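Local coordinates for protein putative sporulation-specific glycosylase YdhD (Bacillus subtilis subsp. subtilis str. 168, PDB 3CZ8) that probably hydrolyses glycosidic bonds during sporulation, this piece being the family 18 glycosyl hydrolase domain of a longer protein that also carries LysM repeats, at residues S12-R17 against I303-L308; M178-Y183 against I217-P222. The protein carries 1 engineered substitution. All blocks are in the same frame, centred on the assembly; numbering follows the deposited sequence. Where two conformers were deposited one is given.

Contact 1: S12-R17 against I303-L308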
ATOM      1  N   SER A  12       4.894   6.962  -2.467  1.00 35.85           N
ATOM      2  CA  SER A  12       6.048   7.801  -2.230  1.00 36.59           C
ATOM      3  C   SER A  12       7.187   7.030  -1.571  1.00 32.21           C
ATOM      4  O   SER A  12       6.957   6.081  -0.819  1.00 25.15           O
ATOM      5  CB  SER A  12       5.664   9.045  -1.422  1.00 39.23           C
ATOM      6  OG  SER A  12       5.370   8.726  -0.080  1.00 29.88           O
ATOM      7  N   PHE A  13       8.412   7.442  -1.888  1.00 27.65           N
ATOM      8  CA  PHE A  13       9.631   6.867  -1.330  1.00 24.94           C
ATOM      9  C   PHE A  13      10.193   7.789  -0.245  1.00 24.56           C
ATOM     10  O   PHE A  13      10.409   8.980  -0.478  1.00 32.43           O
ATOM     11  CB  PHE A  13      10.654   6.662  -2.451  1.00 31.37           C
ATOM     12  CG  PHE A  13      11.897   5.929  -2.028  1.00 31.69           C
ATOM     13  CD1 PHE A  13      13.076   6.628  -1.768  1.00 27.88           C
ATOM     14  CD2 PHE A  13      11.897   4.537  -1.907  1.00 18.64           C
ATOM     15  CE1 PHE A  13      14.238   5.958  -1.391  1.00 29.95           C
ATOM     16  CE2 PHE A  13      13.057   3.855  -1.536  1.00 27.98           C
ATOM     17  CZ  PHE A  13      14.227   4.569  -1.277  1.00 27.43           C
ATOM     18  N   TYR A  14      10.426   7.245   0.942  1.00 32.31           N
ATOM     19  CA  TYR A  14      10.836   8.086   2.061  1.00 30.97           C
ATOM     20  C   TYR A  14      12.102   7.609   2.742  1.00 32.65           C
ATOM     21  O   TYR A  14      12.415   6.418   2.742  1.00 31.85           O
ATOM     22  CB  TYR A  14       9.675   8.324   3.050  1.00 33.20           C
ATOM     23  CG  TYR A  14       9.442   7.228   4.070  1.00 34.71           C
ATOM     24  CD1 TYR A  14       9.832   7.400   5.394  1.00 34.45           C
ATOM     25  CD2 TYR A  14       8.816   6.032   3.718  1.00 28.55           C
ATOM     26  CE1 TYR A  14       9.615   6.416   6.340  1.00 44.56           C
ATOM     27  CE2 TYR A  14       8.598   5.028   4.667  1.00 20.31           C
ATOM     28  CZ  TYR A  14       9.006   5.228   5.973  1.00 25.71           C
ATOM     29  OH  TYR A  14       8.803   4.256   6.924  1.00 38.40           O
ATOM     30  N   VAL A  15      12.830   8.557   3.319  1.00 27.14           N
ATOM     31  CA  VAL A  15      14.170   8.308   3.831  1.00 26.06           C
ATOM     32  C   VAL A  15      14.170   8.147   5.354  1.00 28.32           C
ATOM     33  O   VAL A  15      13.647   8.998   6.077  1.00 34.21           O
ATOM     34  CB  VAL A  15      15.143   9.423   3.350  1.00 23.97           C
ATOM     35  CG1 VAL A  15      16.495   9.310   4.006  1.00 24.36           C
ATOM     36  CG2 VAL A  15      15.304   9.358   1.832  1.00 31.34           C
ATOM     37  N   LEU A  16      14.736   7.031   5.817  1.00 24.94           N
ATOM     38  CA  LEU A  16      14.865   6.712   7.242  1.00 25.59           C
ATOM     39  C   LEU A  16      16.335   6.778   7.618  1.00 32.28           C
ATOM     40  O   LEU A  16      17.068   5.803   7.427  1.00 34.35           O
ATOM     41  CB  LEU A  16      14.339   5.298   7.527  1.00 29.41           C
ATOM     42  CG  LEU A  16      12.845   5.056   7.320  1.00 44.12           C
ATOM     43  CD1 LEU A  16      12.606   3.707   6.689  1.00 36.83           C
ATOM     44  CD2 LEU A  16      12.085   5.194   8.633  1.00 31.94           C
ATOM     45  N   ARG A  17      16.762   7.929   8.140  1.00 34.82           N
ATOM     46  CA  ARG A  17      18.178   8.190   8.392  1.00 45.53           C
ATOM     47  C   ARG A  17      18.836   7.191   9.349  1.00 39.54           C
ATOM     48  O   ARG A  17      18.208   6.734  10.308  1.00 49.13           O
ATOM     49  CB  ARG A  17      18.386   9.630   8.888  1.00 50.28           C
ATOM     50  CG  ARG A  17      19.856  10.001   9.064  1.00 65.24           C
ATOM     51  CD  ARG A  17      20.074  11.369   9.646  1.00 60.24           C
ATOM     52  NE  ARG A  17      20.511  12.297   8.609  1.00 83.21           N
ATOM     53  CZ  ARG A  17      21.133  13.447   8.837  1.00 84.33           C
ATOM     54  NH1 ARG A  17      21.392  13.836  10.081  1.00 76.72           N
ATOM     55  NH2 ARG A  17      21.495  14.210   7.814  1.00 76.19           N
ATOM     56  N   ILE A 303      18.378   4.168   5.293  1.00 41.59           N
ATOM     57  CA  ILE A 303      17.506   3.166   4.698  1.00 31.85           C
ATOM     58  C   ILE A 303      16.389   3.956   3.995  1.00 36.37           C
ATOM     59  O   ILE A 303      15.937   4.981   4.507  1.00 34.73           O
ATOM     60  CB  ILE A 303      16.968   2.198   5.803  1.00 40.57           C
ATOM     61  CG1 ILE A 303      18.009   1.108   6.134  1.00 24.08           C
ATOM     62  CG2 ILE A 303      15.601   1.597   5.459  1.00 38.77           C
ATOM     63  CD1 ILE A 303      18.069  -0.062   5.167  1.00 26.76           C
ATOM     64  N   GLY A 304      15.990   3.518   2.803  1.00 35.88           N
ATOM     65  CA  GLY A 304      14.828   4.097   2.118  1.00 29.36           C
ATOM     66  C   GLY A 304      13.692   3.091   2.013  1.00 32.79           C
ATOM     67  O   GLY A 304      13.934   1.901   1.814  1.00 34.67           O
ATOM     68  N   ALA A 305      12.452   3.558   2.147  1.00 27.22           N
ATOM     69  CA  ALA A 305      11.286   2.663   2.143  1.00 31.28           C
ATOM     70  C   ALA A 305      10.043   3.295   1.522  1.00 23.42           C
ATOM     71  O   ALA A 305      10.079   4.443   1.072  1.00 27.82           O
ATOM     72  CB  ALA A 305      10.990   2.167   3.548  1.00 22.21           C
ATOM     73  N   TRP A 306       8.945   2.542   1.503  1.00 25.65           N
ATOM     74  CA  TRP A 306       7.747   2.944   0.761  1.00 30.90           C
ATOM     75  C   TRP A 306       6.533   3.198   1.646  1.00 34.95           C
ATOM     76  O   TRP A 306       6.328   2.519   2.649  1.00 38.79           O
ATOM     77  CB  TRP A 306       7.397   1.876  -0.275  1.00 27.33           C
ATOM     78  CG  TRP A 306       8.528   1.539  -1.196  1.00 26.20           C
ATOM     79  CD1 TRP A 306       9.468   0.554  -1.024  1.00 23.29           C
ATOM     80  CD2 TRP A 306       8.842   2.182  -2.435  1.00 20.50           C
ATOM     81  NE1 TRP A 306      10.342   0.549  -2.083  1.00 19.60           N
ATOM     82  CE2 TRP A 306       9.983   1.540  -2.962  1.00 25.33           C
ATOM     83  CE3 TRP A 306       8.267   3.242  -3.155  1.00 28.48           C
ATOM     84  CZ2 TRP A 306      10.561   1.918  -4.178  1.00 21.65           C
ATOM     85  CZ3 TRP A 306       8.844   3.620  -4.358  1.00 32.53           C
ATOM     86  CH2 TRP A 306       9.982   2.956  -4.859  1.00 26.87           C
ATOM     87  N   GLN A 307       5.729   4.181   1.255  1.00 34.80           N
ATOM     88  CA  GLN A 307       4.454   4.446   1.918  1.00 40.97           C
ATOM     89  C   GLN A 307       3.359   4.720   0.890  1.00 40.14           C
ATOM     90  O   GLN A 307       3.624   5.249  -0.196  1.00 41.33           O
ATOM     91  CB  GLN A 307       4.576   5.601   2.921  1.00 39.72           C
ATOM     92  CG  GLN A 307       5.389   6.776   2.417  1.00 48.05           C
ATOM     93  CD  GLN A 307       5.448   7.946   3.385  1.00 58.17           C
ATOM     94  OE1 GLN A 307       5.322   7.781   4.600  1.00 56.35           O
ATOM     95  NE2 GLN A 307       5.658   9.140   2.844  1.00 39.88           N
ATOM     96  N   LEU A 308       2.137   4.329   1.232  1.00 46.74           N
ATOM     97  CA  LEU A 308       0.967   4.588   0.400  1.00 52.14           C
ATOM     98  C   LEU A 308       0.008   5.481   1.161  1.00 59.26           C
ATOM     99  O   LEU A 308      -0.382   5.159   2.284  1.00 65.35           O
ATOM    100  CB  LEU A 308       0.257   3.285   0.020  1.00 57.08           C
ATOM    101  CG  LEU A 308       0.717   2.425  -1.166  1.00 71.66           C
ATOM    102  CD1 LEU A 308       0.793   3.232  -2.471  1.00 58.86           C
ATOM    103  CD2 LEU A 308       2.029   1.667  -0.894  1.00 82.84           C
TER
HETATM  104  O   HOH W   1       2.522   8.449  -0.371  1.00 48.31           O
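Phe13 presents a ring edge to the indole face of Trp306 in an edge-to-face pair: its CD2 stands over the middle of the six-membered ring, 3.7 Å from Trp306 CE2, with the planes 69° apart. Phe13 CG is anti to the backbone N (chi1 -173°), on the side of strand 302-310; at the far end of the ring CZ rests 3.5 Å from Gly304 CA. A side chain at Gly304 would collide with that ring, which makes glycine fitting here. On the opposite face, shared by Ser12, Tyr14, Leu16, Ile303, Ala305 and Gln307, Leu16 CD1 touches both Ile303 CG2 and Ala305 CB, and Tyr14 CE2 meets the same small Ala305 methyl at 3.9 Å. Strand 9-17, the first of the barrel, runs antiparallel to the last, 302-310, and closes the sheet of this family 18 TIM-barrel domain, a departure from the all-parallel classical barrel. Hydrogen-bonded pairs Ser12-Gln307, Tyr14-Ala305 and Leu16-Ile303 join them. The phenol OH of Tyr14 reaches Glu248 of the second subunit, while Gln307 OE1 lies 4.0 Å above the ring plane, nearer the rim than the centre. Beyond CG the Gln307 chain is extended, and its NE2 donates to Ser12 OG at 3.0 Å, the serine oxygen lying close to the amide plane. Water 1 also binds Ser12 OG at 2.9 Å. An alanine at Gln307 would probably leave Ser12 OG without its amide donor and uncover part of the Tyr14 ring. Asn245 of the second subunit packs on Gln307 and bonds through ND2 to Trp306 O.

Contact 2: M178-Y183 against I217-P222; sequences MFIMAY and IIIGVP
Three firm backbone hydrogen bonds, Ile218 N to Met178 O, Ile180 N to Ile218 O and Gly220 N to Ile180 O, join strands 177-181 and 217-220 in parallel, the axes of segments 178-181 and 217-220 being inclined at 28°. With helix 198-208 between them in sequence, they form a beta-alpha-beta unit of the TIM barrel. Phe179 and Ile218 lie side by side on one face, pointing the same way; Ile218 CD1 sits at the ring edge, in its plane, 3.7 Å from Phe179 CE1. On this face Phe179 also meets the ring of Phe13. The other face is branched and aliphatic, suited to packing under helix 198-208: Ile180 CD1 touches Ile217 CG2 at 3.8 Å, and Thr208 borders both residues. Nearer the C-terminal ends, the Met181 chain bends at chi2 (-61°) and chi3 (90°), and its CE comes to 3.8 Å from Gly220 CA. A CB on Gly220 would clash with that methyl, so glycine suits the position. Beyond the strands, the small Ala182 sets its CB against Ile219 CG2. Tyr183 puts CB against Pro222 CG at 3.6 Å, and its ring passes beside the backbone, CD2 lying 3.5 Å from Val221 O. The direct bond from Ala182 N to Gly220 O is weak, but water 2 bridges the two chains, donating to Ala182 O at 2.7 Å and to Gly220 O at 2.9 Å.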
ATOM      1  N   MET A 178      22.106   9.165  -3.720  1.00 23.99           N
ATOM      2  CA  MET A 178      21.829   8.024  -4.583  1.00 26.18           C
ATOM      3  C   MET A 178      20.964   7.039  -3.819  1.00 27.48           C
ATOM      4  O   MET A 178      21.370   6.530  -2.768  1.00 20.93           O
ATOM      5  CB  MET A 178      23.146   7.371  -5.033  1.00 31.54           C
ATOM      6  CG  MET A 178      23.024   6.162  -5.964  1.00 49.57           C
ATOM      7  SD  MET A 178      24.624   5.432  -6.452  1.00 37.23           S
ATOM      8  CE  MET A 178      25.319   6.806  -7.323  1.00  7.65           C
ATOM      9  N   PHE A 179      19.756   6.805  -4.332  1.00 18.02           N
ATOM     10  CA  PHE A 179      18.862   5.819  -3.745  1.00 25.21           C
ATOM     11  C   PHE A 179      19.091   4.511  -4.490  1.00 25.21           C
ATOM     12  O   PHE A 179      18.722   4.376  -5.657  1.00 24.05           O
ATOM     13  CB  PHE A 179      17.380   6.228  -3.875  1.00 18.12           C
ATOM     14  CG  PHE A 179      17.023   7.581  -3.282  1.00 18.57           C
ATOM     15  CD1 PHE A 179      17.771   8.165  -2.261  1.00 35.32           C
ATOM     16  CD2 PHE A 179      15.881   8.243  -3.732  1.00 23.09           C
ATOM     17  CE1 PHE A 179      17.408   9.395  -1.724  1.00 29.39           C
ATOM     18  CE2 PHE A 179      15.509   9.469  -3.196  1.00 36.98           C
ATOM     19  CZ  PHE A 179      16.275  10.042  -2.190  1.00 28.53           C
ATOM     20  N   ILE A 180      19.706   3.545  -3.823  1.00 25.99           N
ATOM     21  CA  ILE A 180      19.999   2.275  -4.470  1.00 22.03           C
ATOM     22  C   ILE A 180      18.858   1.322  -4.209  1.00 20.14           C
ATOM     23  O   ILE A 180      18.555   1.007  -3.064  1.00 28.64           O
ATOM     24  CB  ILE A 180      21.345   1.672  -4.010  1.00 32.59           C
ATOM     25  CG1 ILE A 180      22.494   2.599  -4.408  1.00 35.25           C
ATOM     26  CG2 ILE A 180      21.549   0.279  -4.619  1.00 22.02           C
ATOM     27  CD1 ILE A 180      23.784   2.231  -3.782  1.00 39.76           C
ATOM     28  N   MET A 181      18.208   0.877  -5.279  1.00 24.66           N
ATOM     29  CA  MET A 181      17.042   0.021  -5.143  1.00 26.07           C
ATOM     30  C   MET A 181      17.478  -1.436  -5.017  1.00 24.70           C
ATOM     31  O   MET A 181      17.441  -2.203  -5.982  1.00 36.12           O
ATOM     32  CB  MET A 181      16.050   0.282  -6.286  1.00 27.33           C
ATOM     33  CG  MET A 181      15.551   1.746  -6.365  1.00 37.30           C
ATOM     34  SD  MET A 181      14.646   2.414  -4.923  1.00 33.24           S
ATOM     35  CE  MET A 181      15.910   3.104  -3.930  1.00 40.01           C
ATOM     36  N   ALA A 182      17.904  -1.791  -3.804  1.00 25.97           N
ATOM     37  CA  ALA A 182      18.547  -3.075  -3.530  1.00 23.78           C
ATOM     38  C   ALA A 182      17.529  -4.178  -3.239  1.00 27.19           C
ATOM     39  O   ALA A 182      17.389  -4.632  -2.097  1.00 30.91           O
ATOM     40  CB  ALA A 182      19.541  -2.933  -2.381  1.00 16.89           C
ATOM     41  N   TYR A 183      16.827  -4.598  -4.288  1.00 26.91           N
ATOM     42  CA  TYR A 183      15.822  -5.661  -4.214  1.00 26.23           C
ATOM     43  C   TYR A 183      15.542  -6.195  -5.608  1.00 35.45           C
ATOM     44  O   TYR A 183      16.096  -5.685  -6.586  1.00 31.90           O
ATOM     45  CB  TYR A 183      14.515  -5.163  -3.563  1.00 24.44           C
ATOM     46  CG  TYR A 183      13.944  -3.891  -4.150  1.00 30.42           C
ATOM     47  CD1 TYR A 183      13.173  -3.917  -5.311  1.00 36.27           C
ATOM     48  CD2 TYR A 183      14.159  -2.662  -3.534  1.00 21.49           C
ATOM     49  CE1 TYR A 183      12.656  -2.751  -5.856  1.00 39.76           C
ATOM     50  CE2 TYR A 183      13.637  -1.490  -4.069  1.00 41.03           C
ATOM     51  CZ  TYR A 183      12.888  -1.547  -5.228  1.00 30.10           C
ATOM     52  OH  TYR A 183      12.366  -0.395  -5.766  1.00 53.03           O
ATOM     53  N   ILE A 217      24.722   7.665   0.047  1.00 33.36           N
ATOM     54  CA  ILE A 217      24.156   6.350  -0.255  0.50 28.03           C
ATOM     55  C   ILE A 217      22.952   6.001   0.621  1.00 34.51           C
ATOM     56  O   ILE A 217      23.064   5.937   1.846  1.00 33.28           O
ATOM     57  CB  ILE A 217      25.230   5.226  -0.142  0.50 27.86           C
ATOM     58  CG1 ILE A 217      26.430   5.521  -1.051  0.50 15.77           C
ATOM     59  CG2 ILE A 217      24.628   3.866  -0.480  0.50 24.20           C
ATOM     60  CD1 ILE A 217      27.636   4.607  -0.824  0.50 17.44           C
ATOM     61  N   ILE A 218      21.814   5.762  -0.025  1.00 30.16           N
ATOM     62  CA  ILE A 218      20.608   5.313   0.658  1.00 29.23           C
ATOM     63  C   ILE A 218      20.258   3.931   0.108  1.00 27.29           C
ATOM     64  O   ILE A 218      20.130   3.761  -1.103  1.00 23.35           O
ATOM     65  CB  ILE A 218      19.431   6.321   0.469  1.00 35.02           C
ATOM     66  CG1 ILE A 218      19.695   7.631   1.228  1.00 36.75           C
ATOM     67  CG2 ILE A 218      18.108   5.732   0.937  1.00 26.30           C
ATOM     68  CD1 ILE A 218      20.356   8.727   0.418  1.00 23.82           C
ATOM     69  N   ILE A 219      20.147   2.942   0.995  1.00 24.64           N
ATOM     70  CA  ILE A 219      19.737   1.590   0.590  1.00 27.68           C
ATOM     71  C   ILE A 219      18.206   1.431   0.639  1.00 25.59           C
ATOM     72  O   ILE A 219      17.605   1.384   1.712  1.00 28.00           O
ATOM     73  CB  ILE A 219      20.450   0.484   1.423  1.00 28.46           C
ATOM     74  CG1 ILE A 219      21.981   0.656   1.395  1.00 29.52           C
ATOM     75  CG2 ILE A 219      20.037  -0.917   0.957  1.00 27.90           C
ATOM     76  CD1 ILE A 219      22.636   0.596  -0.002  1.00 25.77           C
ATOM     77  N   GLY A 220      17.584   1.375  -0.535  1.00 29.27           N
ATOM     78  CA  GLY A 220      16.144   1.140  -0.638  1.00 31.24           C
ATOM     79  C   GLY A 220      15.778  -0.300  -0.319  1.00 35.28           C
ATOM     80  O   GLY A 220      16.451  -1.227  -0.762  1.00 28.79           O
ATOM     81  N   VAL A 221      14.714  -0.484   0.463  1.00 35.00           N
ATOM     82  CA  VAL A 221      14.229  -1.825   0.825  1.00 29.96           C
ATOM     83  C   VAL A 221      13.069  -2.272  -0.103  1.00 37.20           C
ATOM     84  O   VAL A 221      12.434  -1.421  -0.740  1.00 32.49           O
ATOM     85  CB  VAL A 221      13.836  -1.914   2.329  1.00 30.71           C
ATOM     86  CG1 VAL A 221      15.024  -1.547   3.241  1.00 27.42           C
ATOM     87  CG2 VAL A 221      12.597  -1.089   2.641  1.00 32.95           C
ATOM     88  N   PRO A 222      12.817  -3.602  -0.212  1.00 29.20           N
ATOM     89  CA  PRO A 222      11.761  -4.104  -1.106  1.00 33.31           C
ATOM     90  C   PRO A 222      10.368  -3.541  -0.845  1.00 27.27           C
ATOM     91  O   PRO A 222       9.972  -3.340   0.302  1.00 29.58           O
ATOM     92  CB  PRO A 222      11.754  -5.610  -0.839  1.00 24.32           C
ATOM     93  CG  PRO A 222      13.083  -5.908  -0.309  1.00 33.36           C
ATOM     94  CD  PRO A 222      13.517  -4.717   0.460  1.00 29.96           C
TER
HETATM   95  O   HOH W   2      17.084  -3.753   0.473  1.00 32.24           O

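Strand 302-310 is shared: one edge pairs with 9-17 in contact 1, the other with 217-220 of contact 2, through Gly304 N to Ile219 O at 2.9 Å and Gly304 O to Val221 N at 2.8 Å. Across the barrel interior, Phe13 CZ packs on Met181 CE at 3.5 Å, and Trp306 CZ2 lies 3.3 Å from Tyr183 OH. Both contacts approach Glu120, the predicted proton donor: side chains of Trp306 and Met181 lie about 7 Å and about 6 Å from its side chain, consistent with both lining the catalytic pocket. A glycerol, probably from the crystallisation liquor, lies about 4 Å from the Gln307 side chain, and a glycerol about 5 Å from that of Tyr183.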